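Local coordinates for aminotransferase, class V family protein (Trichomonas vaginalis, PDB 5F8V) that probably catalyses the pyridoxal-phosphate-dependent transfer of an amino group between O-phospho-L-serine and 2-oxoglutarate in serine biosynthesis, at residues T29-N33 with H47-E51; F82-F87 with E111-F117. One frame throughout, in Å; residues are numbered along the deposited sequence.

Contact 1 of 2, residues T29-N33 with H47-E51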
loop_
_atom_site.group_PDB
_atom_site.type_symbol
_atom_site.label_atom_id
_atom_site.label_comp_id
_atom_site.label_asym_id
_atom_site.label_seq_id
_atom_site.Cartn_x
_atom_site.Cartn_y
_atom_site.Cartn_z
ATOM N N THR A 29 -10.153 -8.771 17.187
ATOM C CA THR A 29 -10.976 -9.914 16.764
ATOM C C THR A 29 -12.440 -9.546 16.514
ATOM O O THR A 29 -13.166 -10.298 15.853
ATOM C CB THR A 29 -10.918 -11.070 17.789
ATOM O OG1 THR A 29 -11.662 -10.725 18.960
ATOM C CG2 THR A 29 -9.485 -11.376 18.175
ATOM N N ASN A 30 -12.876 -8.405 17.042
ATOM C CA ASN A 30 -14.247 -7.958 16.871
ATOM C C ASN A 30 -14.341 -6.440 16.872
ATOM O O ASN A 30 -14.306 -5.802 17.932
ATOM C CB ASN A 30 -15.143 -8.563 17.958
ATOM C CG ASN A 30 -16.611 -8.552 17.570
ATOM O OD1 ASN A 30 -17.093 -7.604 16.941
ATOM N ND2 ASN A 30 -17.329 -9.615 17.922
ATOM N N TRP A 31 -14.477 -5.877 15.671
ATOM C CA TRP A 31 -14.497 -4.433 15.464
ATOM C C TRP A 31 -15.932 -3.904 15.476
ATOM O O TRP A 31 -16.771 -4.363 14.699
ATOM C CB TRP A 31 -13.809 -4.094 14.144
ATOM C CG TRP A 31 -13.851 -2.656 13.792
ATOM C CD1 TRP A 31 -13.408 -1.612 14.547
ATOM C CD2 TRP A 31 -14.362 -2.093 12.583
ATOM N NE1 TRP A 31 -13.618 -0.430 13.885
ATOM C CE2 TRP A 31 -14.200 -0.696 12.674
ATOM C CE3 TRP A 31 -14.942 -2.635 11.427
ATOM C CZ2 TRP A 31 -14.598 0.173 11.648
ATOM C CZ3 TRP A 31 -15.339 -1.770 10.407
ATOM C CH2 TRP A 31 -15.165 -0.386 10.525
ATOM N N ARG A 32 -16.175 -2.929 16.354
ATOM C CA ARG A 32 -17.500 -2.360 16.661
ATOM C C ARG A 32 -18.658 -3.366 16.710
ATOM O O ARG A 32 -19.738 -3.120 16.170
ATOM C CB ARG A 32 -17.822 -1.161 15.753
ATOM C CG ARG A 32 -18.067 -1.493 14.283
ATOM C CD ARG A 32 -19.124 -0.591 13.647
ATOM N NE ARG A 32 -18.563 0.362 12.688
ATOM C CZ ARG A 32 -19.282 1.192 11.931
ATOM N NH1 ARG A 32 -20.618 1.226 12.003
ATOM N NH2 ARG A 32 -18.655 2.004 11.088
ATOM N N ASN A 33 -18.411 -4.495 17.371
ATOM C CA ASN A 33 -19.420 -5.533 17.587
ATOM C C ASN A 33 -19.973 -6.139 16.273
ATOM O O ASN A 33 -21.119 -6.584 16.225
ATOM C CB ASN A 33 -20.546 -4.965 18.488
ATOM C CG ASN A 33 -21.033 -5.954 19.542
ATOM O OD1 ASN A 33 -20.324 -6.888 19.935
ATOM N ND2 ASN A 33 -22.250 -5.734 20.025
ATOM N N HIS A 47 -20.293 -1.131 7.039
ATOM C CA HIS A 47 -19.345 -0.779 8.097
ATOM C C HIS A 47 -18.082 -0.092 7.584
ATOM O O HIS A 47 -17.676 0.920 8.146
ATOM C CB HIS A 47 -18.957 -2.007 8.917
ATOM C CG HIS A 47 -20.103 -2.609 9.664
ATOM N ND1 HIS A 47 -20.650 -3.828 9.327
ATOM C CD2 HIS A 47 -20.823 -2.150 10.714
ATOM C CE1 HIS A 47 -21.650 -4.100 10.146
ATOM N NE2 HIS A 47 -21.775 -3.098 10.998
ATOM N N TRP A 48 -17.466 -0.628 6.530
ATOM C CA TRP A 48 -16.241 -0.009 6.014
ATOM C C TRP A 48 -16.497 1.370 5.388
ATOM O O TRP A 48 -15.766 2.323 5.659
ATOM C CB TRP A 48 -15.459 -0.886 5.013
ATOM C CG TRP A 48 -14.279 -0.088 4.587
ATOM C CD1 TRP A 48 -14.078 0.523 3.379
ATOM C CD2 TRP A 48 -13.224 0.347 5.437
ATOM N NE1 TRP A 48 -12.922 1.264 3.409
ATOM C CE2 TRP A 48 -12.379 1.179 4.664
ATOM C CE3 TRP A 48 -12.892 0.097 6.779
ATOM C CZ2 TRP A 48 -11.212 1.743 5.183
ATOM C CZ3 TRP A 48 -11.736 0.664 7.297
ATOM C CH2 TRP A 48 -10.911 1.479 6.496
ATOM N N MET A 49 -17.525 1.470 4.552
ATOM C CA MET A 49 -17.860 2.748 3.927
ATOM C C MET A 49 -18.123 3.886 4.925
ATOM O O MET A 49 -17.825 5.034 4.627
ATOM C CB MET A 49 -19.023 2.576 2.944
ATOM C CG MET A 49 -18.584 1.872 1.664
ATOM S SD MET A 49 -19.953 1.426 0.584
ATOM C CE MET A 49 -20.469 3.018 -0.052
ATOM N N GLU A 50 -18.663 3.567 6.099
ATOM C CA GLU A 50 -18.790 4.543 7.192
ATOM C C GLU A 50 -17.433 4.946 7.782
ATOM O O GLU A 50 -17.186 6.131 8.011
ATOM C CB GLU A 50 -19.677 3.994 8.311
ATOM C CG GLU A 50 -21.156 3.958 7.980
ATOM C CD GLU A 50 -22.006 3.496 9.156
ATOM O OE1 GLU A 50 -21.695 2.438 9.752
ATOM O OE2 GLU A 50 -22.993 4.189 9.487
ATOM N N GLU A 51 -16.569 3.960 8.038
ATOM C CA GLU A 51 -15.245 4.221 8.620
ATOM C C GLU A 51 -14.415 5.142 7.734
ATOM O O GLU A 51 -13.803 6.090 8.219
ATOM C CB GLU A 51 -14.485 2.909 8.859
ATOM C CG GLU A 51 -13.064 3.051 9.425
ATOM C CD GLU A 51 -12.999 3.602 10.845
ATOM O OE1 GLU A 51 -14.034 3.714 11.529
ATOM O OE2 GLU A 51 -11.885 3.913 11.298
HETATM O O HOH W 1 -16.710 3.624 11.723
#
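A loop can be fastened to a helix by two neighbouring side chains that do different work, and here Trp-31 and Arg-32 play those parts against the first turn of helix 46-63. His-47 meets both. Its CB packs against CZ3 of Trp-31 at 3.9 Å, while its CD2 lies over one face of the Arg-32 guanidinium, 3.6 Å from NH1. Trp-48 starts out pointing away from the loop, yet its indole swings back so that CE3 comes within 4.4 Å of Trp-31 CH2; its NE1 is hydrogen-bonded to OE1 of Gln-52, a turn on. In this class V aminotransferase chain the segment 29-33 belongs to the connection between helices 18-26 and 46-63, and helix 248-263 closes the apolar side: Tyr-252 meets Trp-31 edge-to-face and also touches Trp-48. Glu-50 makes the direct salt bridge, its OE1 accepting from Arg-32 NH1 at 2.8 Å and weakly from NH2 at 3.3 Å. Glu-51, whose OE2 is held by Asn-255, sets OE1 at the edge of the Trp-31 ring, 3.6 Å from CZ2; a water 2.7 Å from that OE1 donates to it and weakly accepts from Arg-32 NH2 at 2.6 Å.

Contact 2 of 2, residues F82-F87 with E111-F117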
loop_
_atom_site.group_PDB
_atom_site.type_symbol
_atom_site.label_atom_id
_atom_site.label_comp_id
_atom_site.label_asym_id
_atom_site.label_seq_id
_atom_site.Cartn_x
_atom_site.Cartn_y
_atom_site.Cartn_z
ATOM N N PHE A 82 5.642 10.715 -6.065
ATOM C CA PHE A 82 6.635 11.439 -6.903
ATOM C C PHE A 82 6.413 11.167 -8.400
ATOM O O PHE A 82 6.582 12.058 -9.227
ATOM C CB PHE A 82 8.097 11.059 -6.595
ATOM C CG PHE A 82 8.554 11.303 -5.179
ATOM C CD1 PHE A 82 7.833 12.081 -4.266
ATOM C CD2 PHE A 82 9.785 10.770 -4.769
ATOM C CE1 PHE A 82 8.306 12.282 -2.982
ATOM C CE2 PHE A 82 10.256 10.980 -3.487
ATOM C CZ PHE A 82 9.516 11.737 -2.594
ATOM N N SER A 83 6.066 9.930 -8.736
ATOM C CA SER A 83 5.758 9.555 -10.112
ATOM C C SER A 83 4.401 10.102 -10.550
ATOM O O SER A 83 4.281 10.668 -11.640
ATOM C CB SER A 83 5.760 8.044 -10.261
ATOM O OG SER A 83 6.952 7.484 -9.754
ATOM N N ALA A 84 3.395 9.953 -9.694
ATOM C CA ALA A 84 2.026 10.343 -10.028
ATOM C C ALA A 84 1.848 11.848 -10.202
ATOM O O ALA A 84 1.028 12.274 -11.009
ATOM C CB ALA A 84 1.042 9.798 -8.997
ATOM N N ILE A 85 2.621 12.653 -9.472
ATOM C CA ILE A 85 2.485 14.112 -9.534
ATOM C C ILE A 85 2.596 14.657 -10.978
ATOM O O ILE A 85 1.658 15.313 -11.451
ATOM C CB ILE A 85 3.462 14.839 -8.555
ATOM C CG1 ILE A 85 3.062 14.610 -7.078
ATOM C CG2 ILE A 85 3.559 16.334 -8.859
ATOM C CD1 ILE A 85 1.685 15.093 -6.651
ATOM N N PRO A 86 3.718 14.391 -11.682
ATOM C CA PRO A 86 3.802 14.899 -13.054
ATOM C C PRO A 86 2.787 14.287 -14.028
ATOM O O PRO A 86 2.262 15.018 -14.867
ATOM C CB PRO A 86 5.250 14.587 -13.473
ATOM C CG PRO A 86 5.728 13.551 -12.516
ATOM C CD PRO A 86 5.003 13.829 -11.238
ATOM N N PHE A 87 2.505 12.988 -13.920
ATOM C CA PHE A 87 1.432 12.363 -14.714
ATOM C C PHE A 87 0.137 13.166 -14.617
ATOM O O PHE A 87 -0.502 13.426 -15.638
ATOM C CB PHE A 87 1.137 10.923 -14.275
ATOM C CG PHE A 87 2.010 9.896 -14.917
ATOM C CD1 PHE A 87 1.908 9.636 -16.286
ATOM C CD2 PHE A 87 2.935 9.171 -14.163
ATOM C CE1 PHE A 87 2.718 8.692 -16.884
ATOM C CE2 PHE A 87 3.744 8.221 -14.764
ATOM C CZ PHE A 87 3.632 7.979 -16.126
ATOM N N GLU A 111 12.915 11.771 -10.263
ATOM C CA GLU A 111 11.896 10.898 -10.847
ATOM C C GLU A 111 11.167 11.582 -12.010
ATOM O O GLU A 111 10.956 10.963 -13.055
ATOM C CB GLU A 111 10.929 10.375 -9.769
ATOM C CG GLU A 111 9.704 9.597 -10.257
ATOM C CD GLU A 111 10.013 8.296 -10.987
ATOM O OE1 GLU A 111 11.188 7.967 -11.256
ATOM O OE2 GLU A 111 9.051 7.574 -11.305
ATOM N N CYS A 112 10.809 12.852 -11.837
ATOM C CA CYS A 112 10.210 13.635 -12.928
ATOM C C CYS A 112 11.179 13.770 -14.129
ATOM O O CYS A 112 10.775 13.595 -15.278
ATOM C CB CYS A 112 9.771 15.010 -12.438
ATOM S SG CYS A 112 8.732 15.905 -13.627
ATOM N N LYS A 113 12.454 14.040 -13.846
ATOM C CA LYS A 113 13.484 14.120 -14.896
ATOM C C LYS A 113 13.624 12.770 -15.602
ATOM O O LYS A 113 13.630 12.708 -16.836
ATOM C CB LYS A 113 14.830 14.587 -14.324
ATOM C CG LYS A 113 15.724 15.312 -15.323
ATOM C CD LYS A 113 16.767 16.178 -14.618
ATOM C CE LYS A 113 17.292 17.302 -15.501
ATOM N NZ LYS A 113 16.279 18.355 -15.822
ATOM N N ARG A 114 13.682 11.697 -14.816
ATOM C CA ARG A 114 13.778 10.339 -15.350
ATOM C C ARG A 114 12.613 9.981 -16.280
ATOM O O ARG A 114 12.839 9.481 -17.383
ATOM C CB ARG A 114 13.854 9.324 -14.205
ATOM C CG ARG A 114 14.082 7.891 -14.650
ATOM C CD ARG A 114 13.762 6.886 -13.548
ATOM N NE ARG A 114 13.140 5.684 -14.121
ATOM C CZ ARG A 114 11.829 5.419 -14.181
ATOM N NH1 ARG A 114 10.905 6.245 -13.679
ATOM N NH2 ARG A 114 11.435 4.284 -14.749
ATOM N N LEU A 115 11.378 10.225 -15.831
ATOM C CA LEU A 115 10.192 9.929 -16.641
ATOM C C LEU A 115 10.227 10.614 -18.019
ATOM O O LEU A 115 9.733 10.052 -18.988
ATOM C CB LEU A 115 8.906 10.308 -15.898
ATOM C CG LEU A 115 8.541 9.466 -14.666
ATOM C CD1 LEU A 115 7.440 10.153 -13.875
ATOM C CD2 LEU A 115 8.126 8.052 -15.037
ATOM N N ALA A 116 10.795 11.821 -18.082
ATOM C CA ALA A 116 11.077 12.526 -19.337
ATOM C C ALA A 116 9.845 12.679 -20.231
ATOM O O ALA A 116 9.782 12.111 -21.317
ATOM C CB ALA A 116 12.216 11.839 -20.094
ATOM N N PHE A 117 8.862 13.440 -19.759
ATOM C CA PHE A 117 7.672 13.719 -20.555
ATOM C C PHE A 117 8.072 14.650 -21.708
ATOM O O PHE A 117 8.588 15.730 -21.446
ATOM C CB PHE A 117 6.567 14.333 -19.691
ATOM C CG PHE A 117 5.935 13.356 -18.734
ATOM C CD1 PHE A 117 6.319 13.316 -17.394
ATOM C CD2 PHE A 117 4.958 12.467 -19.171
ATOM C CE1 PHE A 117 5.737 12.414 -16.509
ATOM C CE2 PHE A 117 4.374 11.559 -18.288
ATOM C CZ PHE A 117 4.761 11.541 -16.953
#
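Pro-86 is the apolar centre of this helix-helix contact, filling the space between helices 78-89 and 103-115 on one side of the central sheet in the large domain of a fold type I pyridoxal-phosphate enzyme. The axes of segments 82-87 and 111-115 approach to 9.3 Å and cross at -59°, and the proline, lacking an amide proton, sits at a kink in the first. Its CB touches Cys-112 SG at 3.7 Å and Phe-117 CE1 at 3.8 Å, while its CG reaches Leu-115 CD1 at 4.0 Å. Beneath this layer, Tyr-150 and Tyr-98 on the sheet strands pack against both Pro-86 and Cys-112. Further out, the second helix ends at Leu-115, and the positive phi of Ala-116 turns the chain so that Phe-117 folds back toward the first helix. The result is a T-shaped pair: the edge of Phe-117 meets the face of Phe-87, with centroids 4.9 Å apart and planes at 87°. Phe-226 of the second subunit lies against both rings. At the polar edge Glu-111 OE1 forms a salt bridge with Arg-114 NH1 at 3.0 Å; Glu-111 OE2 accepts from the Ile-229 amide of the second subunit and, across the helices, from Ser-83 OG at 2.6 Å.

In the fold
Contact 1 is complete by residue 51, well before contact 2 begins at residue 82, and the two do not touch: their centres are 38 Å apart and their nearest atoms about 20 Å. The centre of contact 1 lies about 28 Å from the chain centre, and it is partly buried; that of contact 2 lies at about 19 Å, beside the sheet, and all its touching residues are buried. Both reach the dimer partner, contact 1 at the margin of its loop, where the Thr-29 carbonyl accepts from Arg-5 of the second subunit, contact 2 far more extensively. Lys-202 carries the pyridoxal phosphate; Phe-82 of contact 2 touches Asp-177, probably the aspartate facing the pyridine nitrogen, as in related aminotransferases.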